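UTP-glucose-1-phosphate uridylyltransferase 2 (Trypanosoma brucei, PDB 3GUE) probably catalyses the transfer of a uridylyl group from UTP to glucose 1-phosphate, giving UDP-glucose, which it binds in this crystal, and diphosphate. Local coordinates at residues E17-A21 with S22-E26; L130-S133 with F134-G138; Y151-F154 with D155-E159. One frame throughout, in Å; residues are numbered along the deposited sequence.

Interaction 1 (E17-A21 with S22-E26); sequences EKMQA and SGVEE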
loop_
_atom_site.group_PDB
_atom_site.type_symbol
_atom_site.label_atom_id
_atom_site.label_comp_id
_atom_site.label_asym_id
_atom_site.label_seq_id
_atom_site.Cartn_x
_atom_site.Cartn_y
_atom_site.Cartn_z
ATOM N N GLU A 17 1.346 -6.306 28.910
ATOM C CA GLU A 17 1.730 -7.634 29.331
ATOM C C GLU A 17 1.581 -8.628 28.209
ATOM O O GLU A 17 2.444 -9.472 28.030
ATOM C CB GLU A 17 0.937 -8.071 30.583
ATOM C CG GLU A 17 1.426 -7.432 31.884
ATOM C CD GLU A 17 0.581 -7.755 33.132
ATOM O OE1 GLU A 17 -0.524 -8.332 33.030
ATOM O OE2 GLU A 17 1.049 -7.411 34.239
ATOM N N LYS A 18 0.491 -8.517 27.441
ATOM C CA LYS A 18 0.266 -9.380 26.284
ATOM C C LYS A 18 1.338 -9.168 25.201
ATOM O O LYS A 18 1.741 -10.129 24.535
ATOM C CB LYS A 18 -1.126 -9.119 25.688
ATOM C CG LYS A 18 -1.516 -10.038 24.531
ATOM C CD LYS A 18 -2.967 -9.832 24.096
ATOM C CE LYS A 18 -3.512 -11.063 23.335
ATOM N NZ LYS A 18 -4.988 -10.872 23.127
ATOM N N MET A 19 1.768 -7.916 25.001
ATOM C CA MET A 19 2.826 -7.607 24.021
ATOM C C MET A 19 4.185 -8.157 24.450
ATOM O O MET A 19 4.894 -8.811 23.669
ATOM C CB MET A 19 2.909 -6.101 23.736
ATOM C CG MET A 19 1.699 -5.569 22.953
ATOM S SD MET A 19 1.571 -3.785 22.805
ATOM C CE MET A 19 2.526 -3.480 21.347
ATOM N N GLN A 20 4.541 -7.897 25.694
ATOM C CA GLN A 20 5.760 -8.446 26.269
ATOM C C GLN A 20 5.761 -9.994 26.254
ATOM O O GLN A 20 6.807 -10.616 26.048
ATOM C CB GLN A 20 5.959 -7.914 27.687
ATOM C CG GLN A 20 6.320 -6.446 27.780
ATOM C CD GLN A 20 6.614 -6.020 29.216
ATOM O OE1 GLN A 20 6.320 -6.745 30.163
ATOM N NE2 GLN A 20 7.182 -4.841 29.381
ATOM N N ALA A 21 4.594 -10.618 26.451
ATOM C CA ALA A 21 4.495 -12.098 26.420
ATOM C C ALA A 21 4.770 -12.679 25.032
ATOM O O ALA A 21 5.154 -13.838 24.905
ATOM C CB ALA A 21 3.132 -12.563 26.910
ATOM N N SER A 22 4.563 -11.874 23.992
ATOM C CA SER A 22 4.757 -12.340 22.624
ATOM C C SER A 22 6.057 -11.860 21.991
ATOM O O SER A 22 6.290 -12.121 20.814
ATOM C CB SER A 22 3.567 -11.962 21.731
ATOM O OG SER A 22 2.632 -13.036 21.648
ATOM N N GLY A 23 6.902 -11.164 22.749
ATOM C CA GLY A 23 8.220 -10.767 22.239
ATOM C C GLY A 23 8.278 -9.458 21.453
ATOM O O GLY A 23 9.263 -9.186 20.755
ATOM N N VAL A 24 7.231 -8.648 21.585
ATOM C CA VAL A 24 7.139 -7.341 20.921
ATOM C C VAL A 24 8.218 -6.341 21.382
ATOM O O VAL A 24 8.538 -6.217 22.580
ATOM C CB VAL A 24 5.706 -6.737 21.072
ATOM C CG1 VAL A 24 5.565 -5.445 20.273
ATOM C CG2 VAL A 24 4.643 -7.770 20.615
ATOM N N GLU A 25 8.758 -5.627 20.404
ATOM C CA GLU A 25 9.865 -4.698 20.613
ATOM C C GLU A 25 9.446 -3.621 21.631
ATOM O O GLU A 25 8.345 -3.079 21.554
ATOM C CB GLU A 25 10.309 -4.114 19.261
ATOM C CG GLU A 25 11.644 -3.385 19.304
ATOM C CD GLU A 25 11.491 -1.990 19.853
ATOM O OE1 GLU A 25 10.465 -1.360 19.543
ATOM O OE2 GLU A 25 12.374 -1.534 20.611
ATOM N N GLU A 26 10.321 -3.374 22.610
ATOM C CA GLU A 26 10.126 -2.373 23.675
ATOM C C GLU A 26 9.633 -0.984 23.220
ATOM O O GLU A 26 8.661 -0.444 23.771
ATOM C CB GLU A 26 11.432 -2.258 24.502
ATOM C CG GLU A 26 11.984 -0.825 24.735
ATOM C CD GLU A 26 13.452 -0.636 24.281
ATOM O OE1 GLU A 26 14.201 -1.642 24.128
ATOM O OE2 GLU A 26 13.872 0.536 24.083
#
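Met19 O is gripped by two backbone donors, Ser22 N at 3.1 Å and Val24 N, also at 3.1 Å, which arrive from opposite faces of its carbonyl plane. The Val24 bond, together with a weak one from Gly23 N to Gln20 O at 3.3 Å, defines the Schellman motif that ends helix 10-21; Ser22 N is an extra donor to the same oxygen. Gly23 leaves the helical conformation with a positive phi of 86°. Ser22 N has a second, weak reach to Lys18 O.

The bond from Val24 back to Met19, five residues earlier, is matched by the apolar clasp expected of this motif. The two side chains run obliquely over each other. Met19 bends at its last torsion (chi3 88°), which turns its methyl CE towards Val24 CG1, at 3.8 Å. Outside partners extend the patch: Met19 also lies on Ile29 and Phe32 of helix 26-40 and on Val165, while Val24 touches Ile29 and Trp186. The turn thereby hands the chain from one helix to the next, whose N-cap is Glu25, with its carboxylate bonded to the backbone N of Lys27 and Cys28.

Closest of all the side-chain approaches here is a snug one. Val24 holds CG2 anti to its own carbonyl carbon, and this methyl lies 3.2 Å from Met19 O, the same oxygen that receives Val24 N.

Interaction 2 (L130-S133 with F134-G138); sequences LMNS and FSTSG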
loop_
_atom_site.group_PDB
_atom_site.type_symbol
_atom_site.label_atom_id
_atom_site.label_comp_id
_atom_site.label_asym_id
_atom_site.label_seq_id
_atom_site.Cartn_x
_atom_site.Cartn_y
_atom_site.Cartn_z
ATOM N N LEU A 130 12.383 -6.987 2.265
ATOM C CA LEU A 130 10.941 -7.111 2.242
ATOM C C LEU A 130 10.540 -6.978 3.712
ATOM O O LEU A 130 11.063 -7.676 4.595
ATOM C CB LEU A 130 10.537 -8.483 1.657
ATOM C CG LEU A 130 10.566 -8.776 0.145
ATOM C CD1 LEU A 130 10.747 -10.266 -0.039
ATOM C CD2 LEU A 130 9.269 -8.333 -0.582
ATOM N N MET A 131 9.664 -6.025 3.987
ATOM C CA MET A 131 9.140 -5.889 5.322
ATOM C C MET A 131 7.956 -6.826 5.479
ATOM O O MET A 131 6.871 -6.606 4.900
ATOM C CB MET A 131 8.740 -4.455 5.631
ATOM C CG MET A 131 8.388 -4.236 7.110
ATOM S SD MET A 131 8.224 -2.513 7.550
ATOM C CE MET A 131 6.494 -2.167 7.120
ATOM N N ASN A 132 8.171 -7.847 6.305
ATOM C CA ASN A 132 7.165 -8.871 6.561
ATOM C C ASN A 132 6.564 -8.709 7.948
ATOM O O ASN A 132 7.139 -8.047 8.777
ATOM C CB ASN A 132 7.761 -10.267 6.326
ATOM C CG ASN A 132 8.330 -10.440 4.889
ATOM O OD1 ASN A 132 7.856 -9.826 3.958
ATOM N ND2 ASN A 132 9.345 -11.260 4.739
ATOM N N SER A 133 5.362 -9.238 8.155
ATOM C CA SER A 133 4.732 -9.316 9.472
ATOM C C SER A 133 4.613 -10.793 9.887
ATOM O O SER A 133 4.977 -11.692 9.110
ATOM C CB SER A 133 3.331 -8.708 9.397
ATOM O OG SER A 133 2.512 -9.504 8.539
ATOM N N PHE A 134 4.083 -11.037 11.094
ATOM C CA PHE A 134 3.838 -12.397 11.578
ATOM C C PHE A 134 2.977 -13.210 10.582
ATOM O O PHE A 134 3.141 -14.428 10.471
ATOM C CB PHE A 134 3.226 -12.393 13.012
ATOM C CG PHE A 134 1.807 -11.828 13.094
ATOM C CD1 PHE A 134 0.699 -12.678 13.205
ATOM C CD2 PHE A 134 1.581 -10.445 13.085
ATOM C CE1 PHE A 134 -0.608 -12.158 13.266
ATOM C CE2 PHE A 134 0.277 -9.917 13.156
ATOM C CZ PHE A 134 -0.811 -10.774 13.245
ATOM N N SER A 135 2.097 -12.516 9.854
ATOM C CA SER A 135 1.113 -13.122 8.943
ATOM C C SER A 135 1.657 -13.443 7.536
ATOM O O SER A 135 1.080 -14.250 6.800
ATOM C CB SER A 135 -0.081 -12.179 8.775
ATOM O OG SER A 135 -0.848 -12.057 9.963
ATOM N N THR A 136 2.765 -12.810 7.174
ATOM C CA THR A 136 3.283 -12.923 5.823
ATOM C C THR A 136 4.665 -13.574 5.723
ATOM O O THR A 136 5.031 -14.064 4.652
ATOM C CB THR A 136 3.336 -11.551 5.088
ATOM O OG1 THR A 136 4.385 -10.762 5.624
ATOM C CG2 THR A 136 2.036 -10.789 5.176
ATOM N N SER A 137 5.422 -13.594 6.817
ATOM C CA SER A 137 6.819 -14.032 6.792
ATOM C C SER A 137 7.069 -15.458 6.280
ATOM O O SER A 137 7.888 -15.658 5.368
ATOM C CB SER A 137 7.434 -13.881 8.187
ATOM O OG SER A 137 8.735 -14.464 8.214
ATOM N N GLY A 138 6.389 -16.439 6.893
ATOM C CA GLY A 138 6.545 -17.869 6.561
ATOM C C GLY A 138 6.183 -18.260 5.130
ATOM O O GLY A 138 6.933 -18.993 4.459
#
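Phe134 follows Ser133 into the turn and offers its ring to a cation-pi contact with Arg164. Next comes Ser135, whose N leans weakly on Ser133 OG at 3.3 Å, an approach resembling an ST turn. Its own OG lies 3.3 Å above the plane of the Phe134 ring, offset toward the rim. The principal partner of Ser133 OG is Gly84 O, in the loop that binds UDP-glucose; Met131, two residues before Ser133, touches the bound UDP-glucose itself.

Thr136 carries most of the closure. Its N reaches Ser133 O at 3.1 Å from above the carbonyl plane, and its OG1 accepts Ser133 N at 3.1 Å with a nearly straight angle of 161°. The two residues thus bond reciprocally, backbone to backbone and backbone to side chain. The chi1 of 73°, which sets OG1 between the backbone N and the carbonyl carbon, turns the oxygen back to Ser133 N; the same OG1 bonds to Asn83 O and skirts Asn132 CB at 3.5 Å.

Ser137 begins the helix. Its N is the second donor to Ser133 O, at 3.0 Å, and comes almost straight down the C=O direction (C=O...N 167°), so this oxygen serves two successive amides. Ser137 CB packs 4.1 Å from Asn132 CB, and its OG bonds to Glu159 OE2, which also accepts Asn132 ND2, while Asn132 OD1 accepts a hydrogen bond from Asn83 ND2.

The turn thus carries strand 128-132 into helix 137-143. In the mixed sheet of this GT-A-clan domain the strand runs parallel between strands 77-83 and 159-161.

Interaction 3 (Y151-F154 with D155-E159); sequences YEVF and DSDIE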
loop_
_atom_site.group_PDB
_atom_site.type_symbol
_atom_site.label_atom_id
_atom_site.label_comp_id
_atom_site.label_asym_id
_atom_site.label_seq_id
_atom_site.Cartn_x
_atom_site.Cartn_y
_atom_site.Cartn_z
ATOM N N TYR A 151 16.453 -16.553 -1.445
ATOM C CA TYR A 151 16.234 -17.548 -0.364
ATOM C C TYR A 151 17.454 -17.786 0.538
ATOM O O TYR A 151 17.317 -17.796 1.770
ATOM C CB TYR A 151 15.733 -18.887 -0.921
ATOM C CG TYR A 151 15.277 -19.830 0.168
ATOM C CD1 TYR A 151 14.003 -19.698 0.739
ATOM C CD2 TYR A 151 16.134 -20.821 0.668
ATOM C CE1 TYR A 151 13.591 -20.536 1.774
ATOM C CE2 TYR A 151 15.724 -21.676 1.706
ATOM C CZ TYR A 151 14.449 -21.517 2.246
ATOM O OH TYR A 151 14.020 -22.344 3.262
ATOM N N GLU A 152 18.629 -17.962 -0.073
ATOM C CA GLU A 152 19.849 -18.285 0.672
ATOM C C GLU A 152 20.326 -17.154 1.596
ATOM O O GLU A 152 21.186 -17.368 2.471
ATOM C CB GLU A 152 20.964 -18.744 -0.275
ATOM C CG GLU A 152 20.588 -19.982 -1.121
ATOM C CD GLU A 152 21.606 -20.341 -2.239
ATOM O OE1 GLU A 152 22.476 -19.488 -2.578
ATOM O OE2 GLU A 152 21.532 -21.492 -2.764
ATOM N N VAL A 153 19.767 -15.955 1.410
ATOM C CA VAL A 153 20.076 -14.790 2.271
ATOM C C VAL A 153 18.807 -14.118 2.835
ATOM O O VAL A 153 18.852 -12.987 3.342
ATOM C CB VAL A 153 20.991 -13.745 1.561
ATOM C CG1 VAL A 153 22.325 -14.370 1.209
ATOM C CG2 VAL A 153 20.319 -13.158 0.313
ATOM N N PHE A 154 17.685 -14.835 2.778
ATOM C CA PHE A 154 16.410 -14.335 3.285
ATOM C C PHE A 154 16.452 -13.891 4.775
ATOM O O PHE A 154 16.143 -12.734 5.078
ATOM C CB PHE A 154 15.297 -15.359 3.032
ATOM C CG PHE A 154 13.953 -14.887 3.464
ATOM C CD1 PHE A 154 13.175 -14.131 2.609
ATOM C CD2 PHE A 154 13.491 -15.147 4.754
ATOM C CE1 PHE A 154 11.937 -13.670 3.000
ATOM C CE2 PHE A 154 12.213 -14.688 5.165
ATOM C CZ PHE A 154 11.465 -13.937 4.299
ATOM N N ASP A 155 16.829 -14.781 5.688
ATOM C CA ASP A 155 16.916 -14.405 7.097
ATOM C C ASP A 155 17.953 -13.285 7.358
ATOM O O ASP A 155 17.640 -12.284 8.002
ATOM C CB ASP A 155 17.219 -15.617 7.996
ATOM C CG ASP A 155 16.041 -16.596 8.128
ATOM O OD1 ASP A 155 14.871 -16.268 7.786
ATOM O OD2 ASP A 155 16.307 -17.725 8.599
ATOM N N SER A 156 19.172 -13.439 6.838
ATOM C CA SER A 156 20.269 -12.513 7.181
ATOM C C SER A 156 20.204 -11.145 6.482
ATOM O O SER A 156 20.601 -10.132 7.066
ATOM C CB SER A 156 21.619 -13.156 6.898
ATOM O OG SER A 156 21.719 -13.532 5.544
ATOM N N ASP A 157 19.708 -11.111 5.239
ATOM C CA ASP A 157 19.727 -9.868 4.448
ATOM C C ASP A 157 18.338 -9.320 4.032
ATOM O O ASP A 157 18.078 -8.121 4.164
ATOM C CB ASP A 157 20.654 -10.038 3.232
ATOM C CG ASP A 157 22.128 -10.171 3.628
ATOM O OD1 ASP A 157 22.552 -11.248 4.110
ATOM O OD2 ASP A 157 22.876 -9.189 3.430
ATOM N N ILE A 158 17.443 -10.203 3.599
ATOM C CA ILE A 158 16.211 -9.796 2.939
ATOM C C ILE A 158 15.108 -9.380 3.923
ATOM O O ILE A 158 14.509 -8.316 3.773
ATOM C CB ILE A 158 15.687 -10.929 1.984
ATOM C CG1 ILE A 158 16.755 -11.321 0.934
ATOM C CG2 ILE A 158 14.336 -10.594 1.379
ATOM C CD1 ILE A 158 16.708 -10.518 -0.372
ATOM N N GLU A 159 14.857 -10.193 4.948
ATOM C CA GLU A 159 13.710 -9.927 5.788
ATOM C C GLU A 159 13.921 -8.762 6.734
ATOM O O GLU A 159 14.981 -8.653 7.365
ATOM C CB GLU A 159 13.272 -11.160 6.588
ATOM C CG GLU A 159 11.882 -10.964 7.202
ATOM C CD GLU A 159 11.303 -12.256 7.777
ATOM O OE1 GLU A 159 11.944 -12.864 8.635
ATOM O OE2 GLU A 159 10.188 -12.630 7.373
#
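Glu159 CB lies over one face of the Phe154 ring, and Asp155 meets the same ring in its plane, at an edge. The first is a CH-pi contact: Glu159 CB stands 4.3 Å from the ring centroid, 25° off the normal. Beyond CB the chain is extended and carries the carboxylate past the CE2-CZ rim, where Glu159 OE2 is 3.6 Å from Phe154 CZ and the ring and carboxylate planes are 60° apart. Asp155 OD1 approaches Phe154 CD2 at 3.5 Å. Ile158 crosses the ring at about a right angle, touching Phe154 CD1 with its CG2 at 3.9 Å. The chi1 of -177° swings the ring from the Phe154 backbone toward Ile158 and Glu159.

Behind these side chains the backbone makes the short helix 154-158, which contains a wider pi-type turn. Glu159 N bonds to Phe154 O at 2.9 Å, five residues apart and in the carbonyl plane, and Ile158 N likewise spans five residues to Val153 O. That oxygen also takes Asp157 N at 2.8 Å, from the opposite face. Val153 is the N-cap, and its CG2 adds an apolar touch on Ile158 CG1 at 4.1 Å.

The ring is therefore bordered by two carboxylates, each with partners outside the helix: Asp155 forms a salt bridge with Lys141, and Glu159 OE2 is held by Ser137 and Asn132. Asp155 OD1, in the ring plane, faces the weakly positive hydrogen rim of the phenyl, which is electrostatically reasonable; for Glu159, the N-H donor Asn132 ND2 would probably help keep the carboxylate ionised.

Overall arrangement
The three contacts follow one another along the chain; none nests in or crosses another. Interaction 1 closes the turn between helices 10-21 and 26-40 at the surface, its centre about 17 Å from that of interaction 2 and without touching it. Arg164 reaches both, weakly to Ser22 and by its cation to Phe134. Interaction 2 closes the turn from strand 128-132 into helix 137-143, and interaction 3 the helical turn that delivers the chain to strand 159-161. These last two touch directly: Leu130 N makes a probable hydrogen bond to Ile158 O at 2.9 Å, between strand 128-132 and the end of helix 154-158, and Asn132 ND2 packs on Phe154 CZ at 3.4 Å.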